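L-aspartate semialdehyde sulfurtransferase (Methanocaldococcus jannaschii, PDB 3KPB) probably condenses sulfide with aspartate semialdehyde to make homocysteine, and carries a C-terminal CBS domain pair, described here, that binds S-adenosylmethionine and methylthioadenosine. Local coordinates at residues T1-I6 with E79-V84; I12-N17 with L35-E40; H41-G46 with Y102-G107; N71-H76 with Y91-V96. All blocks are in the same frame, centred on the assembly; numbering follows the deposited sequence.

Contact 1. Residues T1-I6 with E79-V84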
# COMPACT_ATOMS: atom_id res chain seq x y z
N THR A 1 -7.26 -23.48 -14.97
CA THR A 1 -7.46 -22.01 -14.88
C THR A 1 -6.21 -21.28 -15.38
O THR A 1 -5.23 -21.14 -14.65
CB THR A 1 -7.71 -21.55 -13.41
OG1 THR A 1 -7.98 -22.70 -12.57
CG2 THR A 1 -8.88 -20.58 -13.34
N LEU A 2 -6.23 -20.84 -16.64
CA LEU A 2 -5.14 -20.01 -17.14
C LEU A 2 -5.39 -18.54 -16.77
O LEU A 2 -6.45 -18.20 -16.24
CB LEU A 2 -4.94 -20.19 -18.65
CG LEU A 2 -4.50 -21.56 -19.19
CD1 LEU A 2 -4.22 -21.47 -20.69
CD2 LEU A 2 -3.29 -22.13 -18.45
N VAL A 3 -4.41 -17.69 -17.05
CA VAL A 3 -4.51 -16.25 -16.76
C VAL A 3 -5.33 -15.50 -17.82
O VAL A 3 -6.27 -14.78 -17.47
CB VAL A 3 -3.11 -15.59 -16.59
CG1 VAL A 3 -3.19 -14.08 -16.70
CG2 VAL A 3 -2.51 -15.98 -15.26
N LYS A 4 -4.98 -15.69 -19.10
CA LYS A 4 -5.63 -14.97 -20.23
C LYS A 4 -7.15 -15.13 -20.19
O LYS A 4 -7.90 -14.34 -20.77
CB LYS A 4 -5.05 -15.44 -21.57
CG LYS A 4 -5.53 -16.82 -22.08
CD LYS A 4 -4.55 -17.47 -23.08
CE LYS A 4 -4.45 -16.66 -24.43
NZ LYS A 4 -3.63 -15.38 -24.27
N ASP A 5 -7.55 -16.19 -19.48
CA ASP A 5 -8.93 -16.58 -19.22
C ASP A 5 -9.66 -15.67 -18.25
O ASP A 5 -10.86 -15.34 -18.45
CB ASP A 5 -8.93 -17.96 -18.55
CG ASP A 5 -8.90 -19.11 -19.53
OD1 ASP A 5 -9.10 -20.26 -19.07
OD2 ASP A 5 -8.69 -18.88 -20.74
N ILE A 6 -8.98 -15.29 -17.17
CA ILE A 6 -9.61 -14.62 -16.03
C ILE A 6 -9.52 -13.10 -16.12
O ILE A 6 -10.04 -12.38 -15.26
CB ILE A 6 -9.05 -15.10 -14.68
CG1 ILE A 6 -7.65 -14.50 -14.42
CG2 ILE A 6 -9.03 -16.63 -14.63
CD1 ILE A 6 -7.29 -14.40 -12.95
N GLU A 79 0.03 -18.63 -18.69
CA GLU A 79 0.41 -19.20 -17.38
C GLU A 79 -0.82 -19.61 -16.55
O GLU A 79 -1.85 -18.93 -16.58
CB GLU A 79 1.27 -18.18 -16.62
CG GLU A 79 1.86 -18.64 -15.28
CD GLU A 79 2.90 -17.65 -14.77
OE1 GLU A 79 3.12 -16.61 -15.44
OE2 GLU A 79 3.51 -17.91 -13.71
N PRO A 80 -0.73 -20.75 -15.83
CA PRO A 80 -1.76 -21.15 -14.85
C PRO A 80 -1.87 -20.24 -13.61
O PRO A 80 -0.85 -19.81 -13.05
CB PRO A 80 -1.35 -22.57 -14.44
CG PRO A 80 -0.08 -22.89 -15.15
CD PRO A 80 0.14 -21.88 -16.22
N VAL A 81 -3.12 -19.97 -13.19
CA VAL A 81 -3.43 -19.08 -12.05
C VAL A 81 -2.76 -19.47 -10.72
O VAL A 81 -2.31 -18.59 -9.98
CB VAL A 81 -4.98 -18.96 -11.87
CG1 VAL A 81 -5.34 -18.33 -10.53
CG2 VAL A 81 -5.59 -18.16 -13.01
N ASP A 82 -2.71 -20.77 -10.43
CA ASP A 82 -2.09 -21.25 -9.19
C ASP A 82 -0.62 -20.83 -9.07
O ASP A 82 -0.16 -20.49 -7.98
CB ASP A 82 -2.19 -22.78 -9.12
CG ASP A 82 -2.79 -23.26 -7.81
OD1 ASP A 82 -2.51 -22.65 -6.75
OD2 ASP A 82 -3.55 -24.25 -7.84
N HIS A 83 0.09 -20.86 -10.20
CA HIS A 83 1.50 -20.48 -10.26
C HIS A 83 1.65 -18.99 -9.91
O HIS A 83 2.61 -18.59 -9.24
CB HIS A 83 2.11 -20.80 -11.64
CG HIS A 83 2.25 -22.27 -11.94
ND1 HIS A 83 1.17 -23.12 -12.04
CD2 HIS A 83 3.34 -23.02 -12.21
CE1 HIS A 83 1.60 -24.34 -12.33
NE2 HIS A 83 2.91 -24.31 -12.44
N VAL A 84 0.69 -18.19 -10.37
CA VAL A 84 0.64 -16.75 -10.11
C VAL A 84 0.39 -16.47 -8.63
O VAL A 84 1.08 -15.65 -8.02
CB VAL A 84 -0.42 -16.03 -10.97
CG1 VAL A 84 -0.46 -14.53 -10.68
CG2 VAL A 84 -0.16 -16.28 -12.45

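Contact 2. Residues I12-N17 with L35-E40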
# COMPACT_ATOMS: atom_id res chain seq x y z
N ILE A 12 -4.36 -0.96 -17.76
CA ILE A 12 -4.12 0.46 -17.54
C ILE A 12 -2.62 0.61 -17.31
O ILE A 12 -2.07 0.06 -16.36
CB ILE A 12 -4.93 1.04 -16.36
CG1 ILE A 12 -6.43 0.97 -16.68
CG2 ILE A 12 -4.51 2.48 -16.07
CD1 ILE A 12 -7.34 1.18 -15.49
N THR A 13 -1.97 1.36 -18.20
CA THR A 13 -0.52 1.55 -18.16
C THR A 13 -0.19 3.04 -18.26
O THR A 13 -1.06 3.86 -18.54
CB THR A 13 0.20 0.80 -19.30
OG1 THR A 13 -0.23 1.33 -20.56
CG2 THR A 13 -0.10 -0.70 -19.26
N ALA A 14 1.09 3.37 -18.05
CA ALA A 14 1.58 4.74 -18.19
C ALA A 14 2.98 4.73 -18.77
O ALA A 14 3.67 3.72 -18.71
CB ALA A 14 1.57 5.44 -16.84
N HIS A 15 3.39 5.87 -19.33
CA HIS A 15 4.76 6.03 -19.79
C HIS A 15 5.68 6.49 -18.66
O HIS A 15 5.21 7.01 -17.64
CB HIS A 15 4.80 6.99 -20.98
CG HIS A 15 4.11 6.46 -22.20
ND1 HIS A 15 4.44 5.25 -22.77
CD2 HIS A 15 3.12 6.97 -22.96
CE1 HIS A 15 3.68 5.03 -23.82
NE2 HIS A 15 2.87 6.07 -23.96
N SER A 16 6.99 6.29 -18.82
CA SER A 16 7.94 6.56 -17.74
C SER A 16 8.32 8.03 -17.57
O SER A 16 8.84 8.42 -16.53
CB SER A 16 9.20 5.70 -17.90
OG SER A 16 10.07 6.22 -18.90
N ASN A 17 8.05 8.83 -18.60
CA ASN A 17 8.43 10.25 -18.60
C ASN A 17 7.53 11.14 -17.76
O ASN A 17 7.81 12.33 -17.58
CB ASN A 17 8.54 10.80 -20.04
CG ASN A 17 7.25 10.60 -20.85
OD1 ASN A 17 6.48 11.53 -21.06
ND2 ASN A 17 7.02 9.36 -21.29
N LEU A 35 0.42 0.01 -11.38
CA LEU A 35 0.47 0.70 -12.66
C LEU A 35 1.72 0.24 -13.42
O LEU A 35 2.83 0.71 -13.14
CB LEU A 35 0.48 2.21 -12.42
CG LEU A 35 0.50 3.11 -13.66
CD1 LEU A 35 -0.77 2.90 -14.49
CD2 LEU A 35 0.67 4.57 -13.26
N PRO A 36 1.56 -0.71 -14.35
CA PRO A 36 2.67 -1.11 -15.22
C PRO A 36 3.13 0.08 -16.06
O PRO A 36 2.29 0.85 -16.55
CB PRO A 36 2.06 -2.19 -16.12
CG PRO A 36 0.85 -2.68 -15.38
CD PRO A 36 0.35 -1.54 -14.56
N ILE A 37 4.44 0.23 -16.19
CA ILE A 37 5.02 1.32 -16.97
C ILE A 37 5.54 0.74 -18.28
O ILE A 37 6.25 -0.28 -18.28
CB ILE A 37 6.14 2.05 -16.20
CG1 ILE A 37 5.64 2.55 -14.83
CG2 ILE A 37 6.72 3.19 -17.05
CD1 ILE A 37 4.40 3.45 -14.87
N VAL A 38 5.16 1.36 -19.39
CA VAL A 38 5.56 0.87 -20.70
C VAL A 38 6.36 1.94 -21.43
O VAL A 38 6.23 3.14 -21.13
CB VAL A 38 4.35 0.42 -21.56
CG1 VAL A 38 3.68 -0.79 -20.93
CG2 VAL A 38 3.35 1.57 -21.76
N ASP A 39 7.20 1.51 -22.37
CA ASP A 39 7.93 2.45 -23.19
C ASP A 39 7.06 2.96 -24.34
O ASP A 39 5.88 2.61 -24.44
CB ASP A 39 9.29 1.90 -23.68
CG ASP A 39 9.16 0.64 -24.53
OD1 ASP A 39 8.13 0.43 -25.21
OD2 ASP A 39 10.14 -0.14 -24.55
N GLU A 40 7.64 3.81 -25.18
CA GLU A 40 6.91 4.47 -26.26
C GLU A 40 6.39 3.46 -27.29
O GLU A 40 5.58 3.81 -28.16
CB GLU A 40 7.77 5.56 -26.91
CG GLU A 40 8.94 5.08 -27.78
CD GLU A 40 10.20 4.70 -27.00
OE1 GLU A 40 11.24 4.49 -27.66
OE2 GLU A 40 10.17 4.63 -25.75
O HOH W 1 7.91 5.17 -21.18

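Contact 3. Residues H41-G46 with Y102-G107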
# COMPACT_ATOMS: atom_id res chain seq x y z
N HIS A 41 6.85 2.21 -27.18
CA HIS A 41 6.36 1.14 -28.04
C HIS A 41 5.37 0.17 -27.36
O HIS A 41 4.99 -0.83 -27.96
CB HIS A 41 7.53 0.40 -28.69
CG HIS A 41 8.36 1.28 -29.58
ND1 HIS A 41 7.98 1.62 -30.86
CD2 HIS A 41 9.53 1.92 -29.35
CE1 HIS A 41 8.88 2.42 -31.39
NE2 HIS A 41 9.84 2.62 -30.50
N GLY A 42 4.94 0.48 -26.13
CA GLY A 42 3.95 -0.35 -25.43
C GLY A 42 4.54 -1.54 -24.69
O GLY A 42 3.82 -2.41 -24.20
N LYS A 43 5.87 -1.57 -24.60
CA LYS A 43 6.56 -2.68 -23.96
C LYS A 43 6.89 -2.39 -22.51
O LYS A 43 7.34 -1.30 -22.17
CB LYS A 43 7.86 -3.02 -24.71
CG LYS A 43 7.71 -3.24 -26.22
CD LYS A 43 6.55 -4.16 -26.57
CE LYS A 43 6.64 -4.63 -28.01
NZ LYS A 43 6.35 -3.55 -29.00
N LEU A 44 6.69 -3.40 -21.66
CA LEU A 44 6.89 -3.25 -20.22
C LEU A 44 8.33 -2.87 -19.84
O LEU A 44 9.28 -3.52 -20.28
CB LEU A 44 6.48 -4.53 -19.48
CG LEU A 44 6.58 -4.51 -17.95
CD1 LEU A 44 5.49 -3.63 -17.33
CD2 LEU A 44 6.49 -5.92 -17.42
N VAL A 45 8.47 -1.83 -19.03
CA VAL A 45 9.77 -1.40 -18.51
C VAL A 45 9.81 -1.24 -16.98
O VAL A 45 10.88 -1.08 -16.40
CB VAL A 45 10.26 -0.08 -19.17
CG1 VAL A 45 10.44 -0.26 -20.68
CG2 VAL A 45 9.30 1.07 -18.88
N GLY A 46 8.65 -1.27 -16.33
CA GLY A 46 8.64 -1.10 -14.88
C GLY A 46 7.27 -1.21 -14.27
O GLY A 46 6.29 -1.46 -14.97
N TYR A 102 6.00 -10.72 -26.68
CA TYR A 102 6.67 -9.52 -27.18
C TYR A 102 6.82 -8.44 -26.11
O TYR A 102 7.24 -7.32 -26.40
CB TYR A 102 5.95 -8.99 -28.43
CG TYR A 102 6.06 -9.96 -29.58
CD1 TYR A 102 7.15 -9.92 -30.44
CD2 TYR A 102 5.09 -10.96 -29.77
CE1 TYR A 102 7.28 -10.82 -31.47
CE2 TYR A 102 5.21 -11.87 -30.81
CZ TYR A 102 6.31 -11.80 -31.66
OH TYR A 102 6.46 -12.68 -32.70
N ARG A 103 6.47 -8.80 -24.88
CA ARG A 103 6.55 -7.91 -23.70
C ARG A 103 5.50 -6.80 -23.67
O ARG A 103 5.64 -5.81 -22.94
CB ARG A 103 7.97 -7.35 -23.53
CG ARG A 103 8.86 -8.18 -22.63
CD ARG A 103 8.99 -7.52 -21.27
NE ARG A 103 9.08 -8.51 -20.20
CZ ARG A 103 9.35 -8.22 -18.93
NH1 ARG A 103 9.58 -6.96 -18.55
NH2 ARG A 103 9.39 -9.19 -18.02
N ARG A 104 4.43 -6.96 -24.44
CA ARG A 104 3.27 -6.07 -24.34
C ARG A 104 2.47 -6.40 -23.08
O ARG A 104 2.37 -7.56 -22.69
CB ARG A 104 2.36 -6.20 -25.56
CG ARG A 104 3.00 -5.78 -26.85
CD ARG A 104 1.98 -5.69 -27.97
NE ARG A 104 2.66 -5.35 -29.21
CZ ARG A 104 2.89 -4.11 -29.63
NH1 ARG A 104 2.47 -3.07 -28.92
NH2 ARG A 104 3.54 -3.92 -30.78
N VAL A 105 1.87 -5.38 -22.47
CA VAL A 105 1.08 -5.61 -21.26
C VAL A 105 -0.37 -5.90 -21.66
O VAL A 105 -1.05 -5.04 -22.24
CB VAL A 105 1.15 -4.39 -20.29
CG1 VAL A 105 0.25 -4.61 -19.08
CG2 VAL A 105 2.60 -4.15 -19.84
N VAL A 106 -0.84 -7.11 -21.37
CA VAL A 106 -2.19 -7.49 -21.80
C VAL A 106 -3.23 -7.32 -20.68
O VAL A 106 -4.44 -7.31 -20.93
CB VAL A 106 -2.24 -8.92 -22.41
CG1 VAL A 106 -1.45 -8.97 -23.72
CG2 VAL A 106 -1.73 -9.96 -21.43
N GLY A 107 -2.74 -7.21 -19.44
CA GLY A 107 -3.61 -6.98 -18.29
C GLY A 107 -2.83 -7.01 -16.99
O GLY A 107 -1.60 -6.95 -16.99
O HOH W 2 5.19 -1.53 -30.72
O HOH W 3 1.36 -2.78 -23.49

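Contact 4. Residues N71-H76 with Y91-V96. With SAM (S-adenosylmethionine), chain E.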
# COMPACT_ATOMS: atom_id res chain seq x y z
N ASN A 71 12.79 -4.51 -12.02
CA ASN A 71 12.69 -5.97 -12.05
C ASN A 71 11.25 -6.37 -11.74
O ASN A 71 10.89 -6.60 -10.58
CB ASN A 71 13.67 -6.62 -11.07
CG ASN A 71 13.56 -8.14 -11.02
OD1 ASN A 71 12.91 -8.76 -11.86
ND2 ASN A 71 14.19 -8.74 -10.02
N VAL A 72 10.44 -6.43 -12.79
CA VAL A 72 9.02 -6.68 -12.61
C VAL A 72 8.73 -8.17 -12.60
O VAL A 72 9.15 -8.91 -13.50
CB VAL A 72 8.17 -6.01 -13.72
CG1 VAL A 72 6.69 -6.03 -13.34
CG2 VAL A 72 8.63 -4.57 -13.95
N ILE A 73 8.02 -8.60 -11.57
CA ILE A 73 7.48 -9.95 -11.49
C ILE A 73 6.18 -9.98 -12.29
O ILE A 73 5.23 -9.26 -11.97
CB ILE A 73 7.23 -10.38 -10.04
CG1 ILE A 73 8.52 -10.27 -9.23
CG2 ILE A 73 6.66 -11.80 -9.98
CD1 ILE A 73 8.31 -9.99 -7.76
N THR A 74 6.15 -10.83 -13.31
CA THR A 74 5.07 -10.84 -14.28
C THR A 74 4.47 -12.23 -14.40
O THR A 74 5.02 -13.22 -13.90
CB THR A 74 5.56 -10.43 -15.70
OG1 THR A 74 6.59 -11.33 -16.13
CG2 THR A 74 6.12 -9.01 -15.69
N ALA A 75 3.31 -12.28 -15.05
CA ALA A 75 2.68 -13.53 -15.43
C ALA A 75 2.51 -13.55 -16.93
O ALA A 75 2.40 -12.51 -17.58
CB ALA A 75 1.34 -13.69 -14.74
N HIS A 76 2.49 -14.75 -17.49
CA HIS A 76 2.31 -14.88 -18.92
C HIS A 76 0.85 -15.14 -19.17
O HIS A 76 0.16 -15.76 -18.35
CB HIS A 76 3.18 -16.00 -19.48
CG HIS A 76 3.36 -15.95 -20.96
ND1 HIS A 76 2.49 -16.56 -21.84
CD2 HIS A 76 4.34 -15.40 -21.72
CE1 HIS A 76 2.91 -16.36 -23.08
NE2 HIS A 76 4.03 -15.66 -23.04
N TYR A 91 6.99 -13.62 -3.32
CA TYR A 91 7.60 -12.29 -3.38
C TYR A 91 6.88 -11.26 -2.53
O TYR A 91 7.29 -10.10 -2.46
CB TYR A 91 7.68 -11.81 -4.83
CG TYR A 91 8.65 -12.62 -5.65
CD1 TYR A 91 10.03 -12.41 -5.53
CD2 TYR A 91 8.20 -13.60 -6.53
CE1 TYR A 91 10.93 -13.16 -6.28
CE2 TYR A 91 9.10 -14.36 -7.28
CZ TYR A 91 10.46 -14.13 -7.15
OH TYR A 91 11.35 -14.87 -7.89
N ASN A 92 5.80 -11.71 -1.87
CA ASN A 92 4.96 -10.85 -1.04
C ASN A 92 4.50 -9.61 -1.82
O ASN A 92 4.66 -8.47 -1.38
CB ASN A 92 5.68 -10.49 0.27
CG ASN A 92 4.81 -9.68 1.23
OD1 ASN A 92 3.63 -9.96 1.41
ND2 ASN A 92 5.41 -8.67 1.85
N ILE A 93 3.94 -9.87 -2.99
CA ILE A 93 3.34 -8.84 -3.83
C ILE A 93 1.86 -9.14 -4.01
O ILE A 93 1.40 -10.25 -3.75
CB ILE A 93 4.04 -8.73 -5.21
CG1 ILE A 93 4.03 -10.09 -5.92
CG2 ILE A 93 5.46 -8.18 -5.05
CD1 ILE A 93 4.63 -10.08 -7.31
N SER A 94 1.11 -8.14 -4.47
CA SER A 94 -0.34 -8.25 -4.56
C SER A 94 -0.88 -7.97 -5.96
O SER A 94 -2.09 -7.96 -6.17
CB SER A 94 -1.00 -7.32 -3.54
OG SER A 94 -0.53 -5.99 -3.69
N GLY A 95 0.01 -7.72 -6.92
CA GLY A 95 -0.38 -7.51 -8.31
C GLY A 95 0.75 -7.84 -9.26
O GLY A 95 1.90 -7.49 -9.00
N VAL A 96 0.44 -8.55 -10.34
CA VAL A 96 1.44 -8.85 -11.37
C VAL A 96 0.90 -8.45 -12.74
O VAL A 96 -0.23 -8.81 -13.09
CB VAL A 96 1.90 -10.34 -11.36
CG1 VAL A 96 2.52 -10.72 -10.03
CG2 VAL A 96 0.75 -11.28 -11.70
N SAM E . 2.34 -5.27 -2.33
CA SAM E . 3.34 -4.32 -1.81
C SAM E . 3.35 -3.06 -2.68
O SAM E . 2.30 -2.58 -3.12
OXT SAM E . 4.40 -2.48 -2.96
CB SAM E . 4.73 -4.97 -1.84
CG SAM E . 5.58 -4.48 -0.67
SD SAM E . 7.17 -3.76 -1.20
CE SAM E . 7.64 -2.91 0.29
C5' SAM E . 6.84 -2.33 -2.29
C4' SAM E . 7.48 -2.48 -3.67
O4' SAM E . 6.95 -3.64 -4.33
C3' SAM E . 7.04 -1.31 -4.54
O3' SAM E . 8.14 -0.40 -4.64
C2' SAM E . 6.75 -1.93 -5.90
O2' SAM E . 7.56 -1.29 -6.90
C1' SAM E . 7.18 -3.39 -5.72
N9 SAM E . 6.29 -4.25 -6.53
C8 SAM E . 4.96 -4.34 -6.42
N7 SAM E . 4.50 -5.21 -7.32
C5 SAM E . 5.54 -5.68 -8.01
C6 SAM E . 5.68 -6.58 -9.05
N6 SAM E . 4.62 -7.20 -9.57
N1 SAM E . 6.91 -6.83 -9.53
C2 SAM E . 7.97 -6.23 -9.03
N3 SAM E . 7.87 -5.36 -8.04
C4 SAM E . 6.67 -5.06 -7.51

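Contact 1. Residues T1-I6 with E79-V84
V81 and T1 are joined by the straighter of two backbone hydrogen bonds in this contact. The N-H of V81 meets T1 O at 2.8 Å, with an angle of 177° at the hydrogen. V3 N gives the second, more bent bond to E79 O, at 2.9 Å. The two bonds flank L2 and P80 and make a single bridge there. Close CA-H...O contacts from L2 and P80 add to it.

The apolar packing centres on V81. Its CG2 lies 3.3 Å from L2 O, a carbonyl oxygen that is buried here and has no polar partner. The same methyl meets T1 CB, and it also meets I6 CG2 at 4.1 Å. V3 CG2 meets V84 CG2 at 3.7 Å, the two side chains crossing at about a right angle. L2 CD2 lies beside the proline ring of P80.

P80 occupies the N-cap position of helix 81-91, so the N-terminal residues dock at the start of that helix. E79 directs its carboxylate to K87 in a salt bridge. I6 and V81 both rest on I114 of helix 111-118, while V3 and V84 reach V98 and V96 of strand 95-99.

Contact 2. Residues I12-N17 with L35-E40
L35 sends its two methyls to different residues of the 12-17 segment. CD1 lies 3.6 Å from I12 O and also touches I12 CG2. CD2 packs on A14 CB at 3.8 Å. CG is anti to the backbone N (chi1 -178°), and from it the two methyls reach I12 and A14. An alanine here would probably leave A14 CB and I12 CG2 without these methyl contacts and open a gap beneath helix 20-30.

P36 follows, with its ring CD against I12 O. Its carbonyl oxygen accepts a hydrogen bond from A14 N at 3.2 Å and also meets T13 CA. I37 is paired with A14 in parallel register. Its CD1 touches A14 CB, and its CG2 packs against S16 CB at 3.6 Å.

V38 N returns a bond to A14 O at 2.9 Å. The V38 side chain crosses that of T13 at about a right angle. V38 O is gripped twice. H15 ND1 donates to it at 3.2 Å, with the oxygen near the imidazole plane but the nitrogen 54° out of the carbonyl plane. A water bound by S16 N donates to the same oxygen. Past V38, H15 CE1 comes 3.3 Å from D39 O.

I12 binds S-methyl-5'-thioadenosine, so the contact sets a residue of that site against L35 and P36. The two strands belong to the beta-alpha-beta unit formed by strand 14-15, helix 20-30 and strand 35-38. A14 and L35 pack under I26 of that helix. I37 bonds to V45 and G46 of antiparallel strand 44-48. T13 and V38 rest on V105 of strand 105-110.

Contact 3. Residues H41-G46 with Y102-G107
K43 lays the end of its side chain across R104. The chain bends at chi2 (-47°) and again at chi4. CD and CE pass close to R104 CG, and CE also lies 3.2 Å from Y102 O. NZ sits above one face of the R104 guanidinium, offset toward its rim, 3.3 Å from NH2. Both are donors of like charge, so the pair would probably repel. H41 O would probably offset this in part, since it accepts a hydrogen bond from K43 NZ at 3.2 Å. A water also bridges H41 O to R104 NH2.

L44 provides the apolar part. Its CD2 lies over one face of the R103 guanidinium, 3.5 Å from NH1. CD1 meets V105 CG2 at 3.9 Å.

The backbones are joined by L44 N, which donates to R103 O at 2.9 Å. A second water links G42 O to V105 N. G42 has a positive phi of 85°, where a side chain would jam against the preceding carbonyl, and a CB would also face R104.

Each segment is a turn leading into the last strand of a three-stranded sheet. D39 OD1 accepts hydrogen bonds from the backbone N of H41 and K43, and D100 OD1 from those of Y102 and R104. Classic beta bulges follow at V45-G46 and V106-G107. The contact thus pairs equivalent hairpins from the two repeats of a CBS domain pair.

Contact 4. Residues N71-H76 with Y91-V96
I73 CD1 lies over one face of the Y91 ring, 3.9 Å from the centroid and 30° off the ring normal. This is a CH-pi contact, and I73 CD1 is nearest Y91 CG, at 3.4 Å. The same methyl meets I93 CD1 at 3.7 Å, and the two isoleucines cross obliquely. With I73 CG1 anti to the carbonyl carbon (chi1 -57°), CG1 sits above that ring face and carries CD1 onto it. An alanine here would probably uncover the Y91 ring face and leave I93 CD1 without the I73 CD1 and CG2 contacts, opening a gap beside the adenine.

The segments belong to the beta-alpha-beta unit of strand 75-76, helix 81-91 and strand 95-99, and their loops form part of the S-adenosylmethionine site of the CBS domain pair. I73 reads the adenine with its backbone: N donates to N1 at 2.9 Å, and O accepts from N6. G95 O takes a second bond from N6, at 2.8 Å. I93 places CG2 near N7 and C5. S94 OG accepts a weak bond from the ligand amino N and is also bonded to H34. T69 and D52 also hydrogen-bond the ligand.

V96 turns toward the 71-76 segment, with CB 3.6 Å from I73 O and CG2 against A75 CB. V84 of helix 81-91 packs on A75.

In the fold
Contact 1 sets the N terminus against the start of helix 81-91 and closes the longest loop, from the first CBS sequence range into the second. Contact 2 is nested inside that loop and closes a short beta-alpha-beta unit. Contact 3 opens after contact 2 and joins the two three-stranded sheets; its segments alternate with those of contact 1. Contact 4 is nested inside the loop of contact 3, crosses contact 1 and closes the second beta-alpha-beta unit at the ligand. Contacts 2 and 3 share the sheet of strands 35-38 and 44-48. Contact 4 touches contact 1 through V3 and H76, and contact 3 through L44 and T74.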